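Local coordinates for penicillin binding protein 2X (Streptococcus thermophilus, PDB 5U47) that probably cross-links peptidoglycan peptides as a transpeptidase of the septal cell-wall machinery and is thought to be inactivated by beta-lactams, which acylate its active-site serine, at residues Y36-N41 and T255-A260; A79-D84 and K124-A129; P539-Y544 and A574-S579. The protein carries 1 engineered substitution. All blocks are in the same frame, centred on the assembly; numbering follows the deposited sequence. Where two conformers were deposited one is given.

How the interactions relate
Interactions 1 and 3 are neighbours, with centres about 9 Å apart. Both reach the same five-stranded sheet of the transpeptidase domain. They also touch each other, because Arg38 probably donates to the carbonyl oxygens of Asp577 and Thr578. Interaction 2 stands apart, its centre about 47 Å from that of interaction 1 and 55 Å from that of interaction 3, in the dimerisation domain. All three are largely buried, though interaction 3 also has an exposed acid at its border. The chemistry differs with place. Interaction 1 rests on a buried salt bridge, interaction 2 on apolar contacts between two helices, and interaction 3 on a tyrosine against a leucine, with a doubtful water bridge beside them.

Interaction 1 (Y36-N41 and T255-A260); sequences YDRNGN and TGEILA
The Arg38 guanidinium meets Glu257 edge-on. Glu257 OE2 lies almost in the plane of the group, between its two terminal nitrogens. Arg38 NH1 and Arg38 NH2 are each 2.9 Å from Glu257 OE2, so the salt bridge is end-on and closes on a single oxygen. Both bonds are somewhat bent, with N-H...O angles of 146°. The guanidinium and carboxylate planes are 58° apart. NH1 meets OE2 from well above the carboxylate plane, while NH2 comes to its syn side, on the same face. Leu259 CD2 approaches the guanidinium obliquely, 3.6 Å from Arg38 NH1. The arginine chain bends at chi3 (-65°), and its side chain crosses the glutamate at about a right angle.

The other carboxylate oxygen is held within its own segment. Thr255 OG1 donates to the anti lone pair of Glu257 OE1 over 2.6 Å. Thr255 OG1 also accepts from Glu257 N at 3.2 Å, which makes an ST turn. Arg38 sits in a type I beta turn from Asp37 to Gly40. Asp37 OD1 supports this turn, accepting from Asn39 N at 2.9 Å as an Asx turn and from Asn41 N at 2.8 Å. The two donors come from opposite faces of the carboxylate.

The contact joins this turn, in the dimerisation domain, to the start of edge strand 258-264 of the transpeptidase sheet. A classic beta bulge opens that strand, with Leu259 and Ala260 both facing Val250.

Further bonds fix the buried charges. Lys439 makes a second salt bridge to Glu257 OE2, and two cations around one carboxylate should favour its ionised form. Arg38 NH1 also donates to Thr221 O, while NE and NH2 reach the carbonyl oxygens of Thr578 and Asp577.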
loop_
_atom_site.group_PDB
_atom_site.type_symbol
_atom_site.label_atom_id
_atom_site.label_comp_id
_atom_site.label_asym_id
_atom_site.label_seq_id
_atom_site.Cartn_x
_atom_site.Cartn_y
_atom_site.Cartn_z
ATOM N N TYR A 36 5.673 -8.325 -9.086
ATOM C CA TYR A 36 4.632 -8.738 -10.014
ATOM C C TYR A 36 3.245 -8.293 -9.572
ATOM O O TYR A 36 3.021 -7.920 -8.411
ATOM C CB TYR A 36 4.578 -10.273 -10.069
ATOM C CG TYR A 36 5.790 -10.996 -10.620
ATOM C CD1 TYR A 36 6.044 -11.033 -11.990
ATOM C CD2 TYR A 36 6.640 -11.704 -9.785
ATOM C CE1 TYR A 36 7.113 -11.735 -12.506
ATOM C CE2 TYR A 36 7.727 -12.401 -10.283
ATOM C CZ TYR A 36 7.957 -12.413 -11.647
ATOM O OH TYR A 36 9.026 -13.080 -12.141
ATOM N N ASP A 37 2.296 -8.363 -10.489
ATOM C CA ASP A 37 0.935 -8.187 -10.119
ATOM C C ASP A 37 0.473 -9.591 -9.597
ATOM O O ASP A 37 1.282 -10.536 -9.523
ATOM C CB ASP A 37 0.071 -7.615 -11.265
ATOM C CG ASP A 37 -0.539 -8.688 -12.166
ATOM O OD1 ASP A 37 0.046 -9.769 -12.327
ATOM O OD2 ASP A 37 -1.615 -8.414 -12.711
ATOM N N ARG A 38 -0.798 -9.727 -9.264
ATOM C CA ARG A 38 -1.316 -10.969 -8.658
ATOM C C ARG A 38 -1.233 -12.223 -9.544
ATOM O O ARG A 38 -1.277 -13.339 -9.021
ATOM C CB ARG A 38 -2.754 -10.754 -8.164
ATOM C CG ARG A 38 -3.771 -10.568 -9.282
ATOM C CD ARG A 38 -5.122 -10.138 -8.760
ATOM N NE ARG A 38 -5.750 -11.162 -7.919
ATOM C CZ ARG A 38 -5.809 -11.172 -6.584
ATOM N NH1 ARG A 38 -5.331 -10.167 -5.843
ATOM N NH2 ARG A 38 -6.428 -12.186 -5.977
ATOM N N ASN A 39 -1.087 -12.032 -10.863
ATOM C CA ASN A 39 -1.016 -13.132 -11.824
ATOM C C ASN A 39 0.315 -13.218 -12.544
ATOM O O ASN A 39 0.387 -13.819 -13.611
ATOM C CB ASN A 39 -2.161 -13.017 -12.841
ATOM C CG ASN A 39 -3.497 -13.355 -12.242
ATOM O OD1 ASN A 39 -3.646 -14.379 -11.585
ATOM N ND2 ASN A 39 -4.476 -12.522 -12.477
ATOM N N GLY A 40 1.358 -12.583 -12.005
ATOM C CA GLY A 40 2.679 -12.670 -12.618
ATOM C C GLY A 40 3.048 -11.662 -13.700
ATOM O O GLY A 40 4.047 -11.847 -14.374
ATOM N N ASN A 41 2.257 -10.607 -13.876
ATOM C CA ASN A 41 2.628 -9.546 -14.826
ATOM C C ASN A 41 3.716 -8.722 -14.172
ATOM O O ASN A 41 3.561 -8.294 -13.023
ATOM C CB ASN A 41 1.429 -8.671 -15.176
ATOM C CG ASN A 41 0.379 -9.431 -15.946
ATOM O OD1 ASN A 41 -0.600 -9.893 -15.375
ATOM N ND2 ASN A 41 0.607 -9.619 -17.242
ATOM N N THR A 255 -11.867 -10.043 1.165
ATOM C CA THR A 255 -10.502 -10.435 1.551
ATOM C C THR A 255 -9.599 -9.305 2.008
ATOM O O THR A 255 -8.556 -9.574 2.616
ATOM C CB THR A 255 -9.762 -11.131 0.388
ATOM O OG1 THR A 255 -9.509 -10.185 -0.650
ATOM C CG2 THR A 255 -10.555 -12.325 -0.160
ATOM N N GLY A 256 -9.972 -8.063 1.717
ATOM C CA GLY A 256 -9.123 -6.925 2.067
ATOM C C GLY A 256 -7.971 -6.667 1.096
ATOM O O GLY A 256 -7.173 -5.746 1.307
ATOM N N GLU A 257 -7.864 -7.473 0.041
ATOM C CA GLU A 257 -6.795 -7.305 -0.953
ATOM C C GLU A 257 -6.973 -6.026 -1.734
ATOM O O GLU A 257 -8.092 -5.729 -2.187
ATOM C CB GLU A 257 -6.809 -8.453 -1.962
ATOM C CG GLU A 257 -6.430 -9.826 -1.441
ATOM C CD GLU A 257 -6.822 -10.885 -2.460
ATOM O OE1 GLU A 257 -8.052 -11.212 -2.527
ATOM O OE2 GLU A 257 -5.921 -11.344 -3.213
ATOM N N ILE A 258 -5.886 -5.280 -1.908
ATOM C CA ILE A 258 -5.899 -4.048 -2.707
ATOM C C ILE A 258 -5.679 -4.438 -4.183
ATOM O O ILE A 258 -4.587 -4.828 -4.567
ATOM C CB ILE A 258 -4.852 -3.047 -2.207
ATOM C CG1 ILE A 258 -5.220 -2.617 -0.772
ATOM C CG2 ILE A 258 -4.762 -1.848 -3.138
ATOM C CD1 ILE A 258 -4.121 -1.874 -0.027
ATOM N N LEU A 259 -6.724 -4.292 -4.988
ATOM C CA LEU A 259 -6.716 -4.702 -6.395
ATOM C C LEU A 259 -6.229 -3.618 -7.334
ATOM O O LEU A 259 -5.726 -3.917 -8.412
ATOM C CB LEU A 259 -8.099 -5.179 -6.806
ATOM C CG LEU A 259 -8.639 -6.339 -5.963
ATOM C CD1 LEU A 259 -10.055 -6.727 -6.356
ATOM C CD2 LEU A 259 -7.728 -7.530 -6.094
ATOM N N ALA A 260 -6.403 -2.364 -6.944
ATOM C CA ALA A 260 -5.881 -1.270 -7.719
ATOM C C ALA A 260 -5.774 -0.041 -6.851
ATOM O O ALA A 260 -6.615 0.188 -5.982
ATOM C CB ALA A 260 -6.765 -0.998 -8.926
#

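Interaction 2 (A79-D84 and K124-A129); sequences ADILKD and KTFKDA
Ile81 and Thr125 reach toward each other tip to tip between two helices. Ile81 CD1 is 3.5 Å from Thr125 CG2, tighter than usual for two carbons. Ile81 CG1 follows at 3.6 Å from Thr125 CG2. The threonine conformation explains this. With chi1 at -53°, its CG2 is anti to the backbone N and meets the isoleucine. Its OG1 is hydrogen-bonded to Asp121 O, one turn back in its own helix.

The isoleucine is extended at chi2 (168°). This carries Ile81 CD1 on to the Phe126 ring, 4.0 Å from Phe126 CD1, at a slant. Ile81 CG2 lies 4.0 Å from Phe126 CE1, so both branches of Ile81 touch the ring. Leu82 crosses Phe126 at about a right angle. Leu82 CD2 sits at the ring edge, 4.0 Å from Phe126 CZ. Leu82 and Phe126 both rest on Ile52 of strand 42-55.

The short helical segments run nearly antiparallel, at 158°, with axes 11.1 Å apart. The arrangement is an antiparallel helix pair packed against a strand, within the dimerisation domain.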
loop_
_atom_site.group_PDB
_atom_site.type_symbol
_atom_site.label_atom_id
_atom_site.label_comp_id
_atom_site.label_asym_id
_atom_site.label_seq_id
_atom_site.Cartn_x
_atom_site.Cartn_y
_atom_site.Cartn_z
ATOM N N ALA A 79 38.909 -0.720 -33.800
ATOM C CA ALA A 79 38.091 0.403 -34.289
ATOM C C ALA A 79 37.074 -0.066 -35.343
ATOM O O ALA A 79 35.906 0.374 -35.341
ATOM C CB ALA A 79 38.967 1.511 -34.839
ATOM N N ASP A 80 37.516 -0.962 -36.233
ATOM C CA ASP A 80 36.632 -1.525 -37.267
ATOM C C ASP A 80 35.465 -2.226 -36.594
ATOM O O ASP A 80 34.305 -2.038 -36.974
ATOM C CB ASP A 80 37.379 -2.513 -38.169
ATOM C CG ASP A 80 38.458 -1.843 -39.025
ATOM O OD1 ASP A 80 38.433 -0.598 -39.184
ATOM O OD2 ASP A 80 39.326 -2.575 -39.547
ATOM N N ILE A 81 35.787 -3.011 -35.568
ATOM C CA ILE A 81 34.775 -3.734 -34.808
ATOM C C ILE A 81 33.809 -2.778 -34.079
ATOM O O ILE A 81 32.590 -2.962 -34.157
ATOM C CB ILE A 81 35.424 -4.741 -33.827
ATOM C CG1 ILE A 81 36.119 -5.864 -34.629
ATOM C CG2 ILE A 81 34.368 -5.329 -32.891
ATOM C CD1 ILE A 81 37.030 -6.764 -33.814
ATOM N N LEU A 82 34.345 -1.762 -33.402
ATOM C CA LEU A 82 33.503 -0.815 -32.669
ATOM C C LEU A 82 32.609 0.020 -33.594
ATOM O O LEU A 82 31.473 0.368 -33.223
ATOM C CB LEU A 82 34.327 0.068 -31.722
ATOM C CG LEU A 82 35.083 -0.647 -30.578
ATOM C CD1 LEU A 82 35.344 0.331 -29.438
ATOM C CD2 LEU A 82 34.326 -1.845 -30.020
ATOM N N LYS A 83 33.112 0.334 -34.786
ATOM C CA LYS A 83 32.341 1.086 -35.771
ATOM C C LYS A 83 31.166 0.242 -36.255
ATOM O O LYS A 83 30.012 0.660 -36.156
ATOM C CB LYS A 83 33.224 1.490 -36.958
ATOM C CG LYS A 83 32.493 2.281 -38.042
ATOM C CD LYS A 83 31.945 3.603 -37.519
ATOM C CE LYS A 83 31.194 4.369 -38.604
ATOM N NZ LYS A 83 30.646 5.654 -38.094
ATOM N N ASP A 84 31.465 -0.957 -36.750
ATOM C CA ASP A 84 30.425 -1.851 -37.251
ATOM C C ASP A 84 29.377 -2.226 -36.180
ATOM O O ASP A 84 28.172 -2.176 -36.444
ATOM C CB ASP A 84 31.058 -3.132 -37.813
ATOM C CG ASP A 84 30.017 -4.168 -38.225
ATOM O OD1 ASP A 84 29.012 -3.794 -38.882
ATOM O OD2 ASP A 84 30.207 -5.358 -37.884
ATOM N N LYS A 124 32.550 -12.461 -29.012
ATOM C CA LYS A 124 32.848 -13.466 -30.034
ATOM C C LYS A 124 33.743 -12.881 -31.120
ATOM O O LYS A 124 34.628 -13.560 -31.631
ATOM C CB LYS A 124 31.558 -14.015 -30.663
ATOM C CG LYS A 124 31.799 -15.107 -31.700
ATOM C CD LYS A 124 30.504 -15.680 -32.255
ATOM C CE LYS A 124 30.809 -16.749 -33.298
ATOM N NZ LYS A 124 29.578 -17.372 -33.866
ATOM N N THR A 125 33.510 -11.615 -31.452
ATOM C CA THR A 125 34.286 -10.935 -32.485
ATOM C C THR A 125 35.749 -10.741 -32.064
ATOM O O THR A 125 36.648 -10.949 -32.869
ATOM C CB THR A 125 33.620 -9.589 -32.874
ATOM O OG1 THR A 125 32.249 -9.823 -33.226
ATOM C CG2 THR A 125 34.314 -8.943 -34.048
ATOM N N PHE A 126 35.991 -10.355 -30.813
ATOM C CA PHE A 126 37.375 -10.159 -30.329
ATOM C C PHE A 126 38.115 -11.487 -30.210
ATOM O O PHE A 126 39.290 -11.578 -30.546
ATOM C CB PHE A 126 37.419 -9.425 -28.980
ATOM C CG PHE A 126 36.919 -8.003 -29.037
ATOM C CD1 PHE A 126 37.522 -7.077 -29.870
ATOM C CD2 PHE A 126 35.878 -7.574 -28.206
ATOM C CE1 PHE A 126 37.077 -5.762 -29.918
ATOM C CE2 PHE A 126 35.428 -6.260 -28.251
ATOM C CZ PHE A 126 36.026 -5.353 -29.106
ATOM N N LYS A 127 37.414 -12.508 -29.719
ATOM C CA LYS A 127 37.982 -13.852 -29.570
ATOM C C LYS A 127 38.395 -14.394 -30.945
ATOM O O LYS A 127 39.524 -14.859 -31.107
ATOM C CB LYS A 127 36.965 -14.792 -28.899
ATOM C CG LYS A 127 37.439 -16.225 -28.626
ATOM C CD LYS A 127 36.322 -17.100 -28.047
ATOM C CE LYS A 127 35.242 -17.433 -29.080
ATOM N NZ LYS A 127 33.997 -18.025 -28.499
ATOM N N ASP A 128 37.492 -14.308 -31.932
ATOM C CA ASP A 128 37.785 -14.786 -33.309
ATOM C C ASP A 128 38.923 -13.995 -33.970
ATOM O O ASP A 128 39.683 -14.558 -34.754
ATOM C CB ASP A 128 36.530 -14.768 -34.206
ATOM C CG ASP A 128 35.439 -15.763 -33.744
ATOM O OD1 ASP A 128 35.719 -16.646 -32.893
ATOM O OD2 ASP A 128 34.290 -15.658 -34.241
ATOM N N ALA A 129 39.041 -12.706 -33.640
ATOM C CA ALA A 129 40.125 -11.848 -34.170
ATOM C C ALA A 129 41.426 -11.935 -33.353
ATOM O O ALA A 129 42.392 -11.234 -33.653
ATOM C CB ALA A 129 39.661 -10.398 -34.244
#

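Interaction 3 (P539-Y544 and A574-S579); sequences PEYIMY and ATLDTS
Tyr541 and Leu576 cross obliquely, and the tyrosine touches with the hydroxyl end of its ring. Leu576 CD1 lies 3.6 Å from Tyr541 OH. Leu576 CD1 is also 3.9 Å from both Tyr541 CZ and Tyr541 CE1. It meets the ring at a slant. Leu576 CB flanks the hydroxyl too, at 3.9 Å from Tyr541 OH. The leucine is extended at chi2 (178°), which sends CD1 out from the helix to the phenol. In Tyr541, CG is anti to the carbonyl carbon (chi1 -55°), and the ring runs out from the strand toward helix 574-577.

The hydroxyl has a polar neighbour beside this apolar one. A water lies 2.6 Å from Tyr541 OH and also contacts Asp577 OD1. The second leg is modelled too short to be trusted in detail, and Asp577 is poorly ordered, so a water bridge here is doubtful. Tyr541 OH itself stays 4.4 Å from Asp577 OD1, so the two do not bond directly. Glu540 OE1 is 5.3 Å from Asp577 OD1. Two like charges at that distance may raise the proton affinity of either acid slightly.

Helix 558-572 completes the surroundings. Tyr541 also packs on its Leu566 and Met570, and Leu576 on its Ala569. Leu576 touches Ser223 as well.

The backbone of Tyr541 belongs to a classic beta bulge, in which Glu540 and Tyr541 both face Val534. The bulge lies at the start of strand 541-548, the central strand of the five-stranded antiparallel sheet. Helix 574-577 follows helix 558-572 and adds Leu576 to the contact. Helix 558-572 itself packs on this strand, as in the penicillin-binding transpeptidase fold, shared with the beta-lactamases.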
loop_
_atom_site.group_PDB
_atom_site.type_symbol
_atom_site.label_atom_id
_atom_site.label_comp_id
_atom_site.label_asym_id
_atom_site.label_seq_id
_atom_site.Cartn_x
_atom_site.Cartn_y
_atom_site.Cartn_z
ATOM N N PRO A 539 -21.457 -7.670 -0.852
ATOM C CA PRO A 539 -20.407 -6.970 -1.604
ATOM C C PRO A 539 -19.207 -7.823 -2.081
ATOM O O PRO A 539 -18.772 -8.742 -1.398
ATOM C CB PRO A 539 -19.957 -5.853 -0.647
ATOM C CG PRO A 539 -21.054 -5.698 0.343
ATOM C CD PRO A 539 -21.738 -7.037 0.449
ATOM N N GLU A 540 -18.737 -7.509 -3.278
ATOM C CA GLU A 540 -17.576 -8.150 -3.865
ATOM C C GLU A 540 -16.417 -7.170 -3.881
ATOM O O GLU A 540 -15.282 -7.563 -3.597
ATOM C CB GLU A 540 -17.870 -8.617 -5.291
ATOM C CG GLU A 540 -18.979 -9.656 -5.413
ATOM C CD GLU A 540 -18.579 -11.025 -4.896
ATOM O OE1 GLU A 540 -17.363 -11.309 -4.794
ATOM O OE2 GLU A 540 -19.482 -11.836 -4.616
ATOM N N TYR A 541 -16.708 -5.911 -4.193
ATOM C CA TYR A 541 -15.712 -4.865 -4.297
ATOM C C TYR A 541 -16.114 -3.577 -3.558
ATOM O O TYR A 541 -17.309 -3.231 -3.443
ATOM C CB TYR A 541 -15.418 -4.539 -5.790
ATOM C CG TYR A 541 -15.025 -5.772 -6.546
ATOM C CD1 TYR A 541 -13.788 -6.385 -6.332
ATOM C CD2 TYR A 541 -15.911 -6.390 -7.401
ATOM C CE1 TYR A 541 -13.452 -7.561 -6.982
ATOM C CE2 TYR A 541 -15.583 -7.565 -8.042
ATOM C CZ TYR A 541 -14.368 -8.145 -7.833
ATOM O OH TYR A 541 -14.080 -9.309 -8.493
ATOM N N ILE A 542 -15.090 -2.901 -3.042
ATOM C CA ILE A 542 -15.207 -1.608 -2.394
ATOM C C ILE A 542 -14.314 -0.671 -3.215
ATOM O O ILE A 542 -13.189 -1.043 -3.602
ATOM C CB ILE A 542 -14.607 -1.590 -0.964
ATOM C CG1 ILE A 542 -15.295 -2.601 -0.051
ATOM C CG2 ILE A 542 -14.723 -0.192 -0.344
ATOM C CD1 ILE A 542 -14.483 -2.904 1.206
ATOM N N MET A 543 -14.803 0.530 -3.470
ATOM C CA MET A 543 -13.997 1.543 -4.131
ATOM C C MET A 543 -14.096 2.842 -3.341
ATOM O O MET A 543 -15.182 3.231 -2.893
ATOM C CB MET A 543 -14.431 1.738 -5.573
ATOM C CG MET A 543 -13.511 2.658 -6.338
ATOM S SD MET A 543 -13.844 2.604 -8.106
ATOM C CE MET A 543 -12.447 3.556 -8.681
ATOM N N TYR A 544 -12.968 3.513 -3.174
ATOM C CA TYR A 544 -12.907 4.783 -2.437
ATOM C C TYR A 544 -12.153 5.789 -3.275
ATOM O O TYR A 544 -11.019 5.522 -3.706
ATOM C CB TYR A 544 -12.228 4.549 -1.092
ATOM C CG TYR A 544 -12.059 5.746 -0.182
ATOM C CD1 TYR A 544 -13.133 6.569 0.138
ATOM C CD2 TYR A 544 -10.865 5.971 0.472
ATOM C CE1 TYR A 544 -12.990 7.631 1.020
ATOM C CE2 TYR A 544 -10.711 7.040 1.350
ATOM C CZ TYR A 544 -11.779 7.858 1.631
ATOM O OH TYR A 544 -11.631 8.919 2.506
ATOM N N ALA A 574 -13.041 -14.551 -12.390
ATOM C CA ALA A 574 -11.923 -15.388 -11.944
ATOM C C ALA A 574 -10.526 -14.802 -12.191
ATOM O O ALA A 574 -9.535 -15.384 -11.755
ATOM C CB ALA A 574 -12.024 -16.770 -12.581
ATOM N N THR A 575 -10.429 -13.682 -12.903
ATOM C CA THR A 575 -9.117 -13.068 -13.106
ATOM C C THR A 575 -8.719 -12.306 -11.834
ATOM O O THR A 575 -7.531 -12.253 -11.487
ATOM C CB THR A 575 -9.090 -12.139 -14.338
ATOM O OG1 THR A 575 -9.606 -12.835 -15.479
ATOM C CG2 THR A 575 -7.670 -11.686 -14.643
ATOM N N LEU A 576 -9.709 -11.728 -11.143
ATOM C CA LEU A 576 -9.456 -10.998 -9.897
ATOM C C LEU A 576 -9.468 -11.896 -8.660
ATOM O O LEU A 576 -8.830 -11.566 -7.659
ATOM C CB LEU A 576 -10.457 -9.847 -9.699
ATOM C CG LEU A 576 -10.347 -8.627 -10.613
ATOM C CD1 LEU A 576 -11.445 -7.625 -10.308
ATOM C CD2 LEU A 576 -8.989 -7.980 -10.463
ATOM N N ASP A 577 -10.214 -13.001 -8.704
ATOM C CA ASP A 577 -10.242 -13.950 -7.580
ATOM C C ASP A 577 -8.906 -14.686 -7.530
ATOM O O ASP A 577 -8.244 -14.721 -6.498
ATOM C CB ASP A 577 -11.376 -14.985 -7.739
ATOM C CG ASP A 577 -12.775 -14.358 -7.746
ATOM O OD1 ASP A 577 -12.983 -13.311 -7.094
ATOM O OD2 ASP A 577 -13.678 -14.942 -8.393
ATOM N N THR A 578 -8.510 -15.247 -8.669
ATOM C CA THR A 578 -7.278 -16.019 -8.776
ATOM C C THR A 578 -6.006 -15.175 -8.775
ATOM O O THR A 578 -6.008 -13.970 -9.058
ATOM C CB THR A 578 -7.233 -16.901 -10.056
ATOM O OG1 THR A 578 -7.209 -16.076 -11.231
ATOM C CG2 THR A 578 -8.422 -17.863 -10.107
ATOM N N SER A 579 -4.921 -15.870 -8.471
ATOM C CA SER A 579 -3.594 -15.328 -8.443
ATOM C C SER A 579 -2.659 -16.543 -8.518
ATOM O O SER A 579 -3.111 -17.665 -8.793
ATOM C CB SER A 579 -3.381 -14.550 -7.139
ATOM O OG SER A 579 -3.621 -15.374 -6.012
HETATM O O HOH W 1 -13.112 -10.922 -6.704
#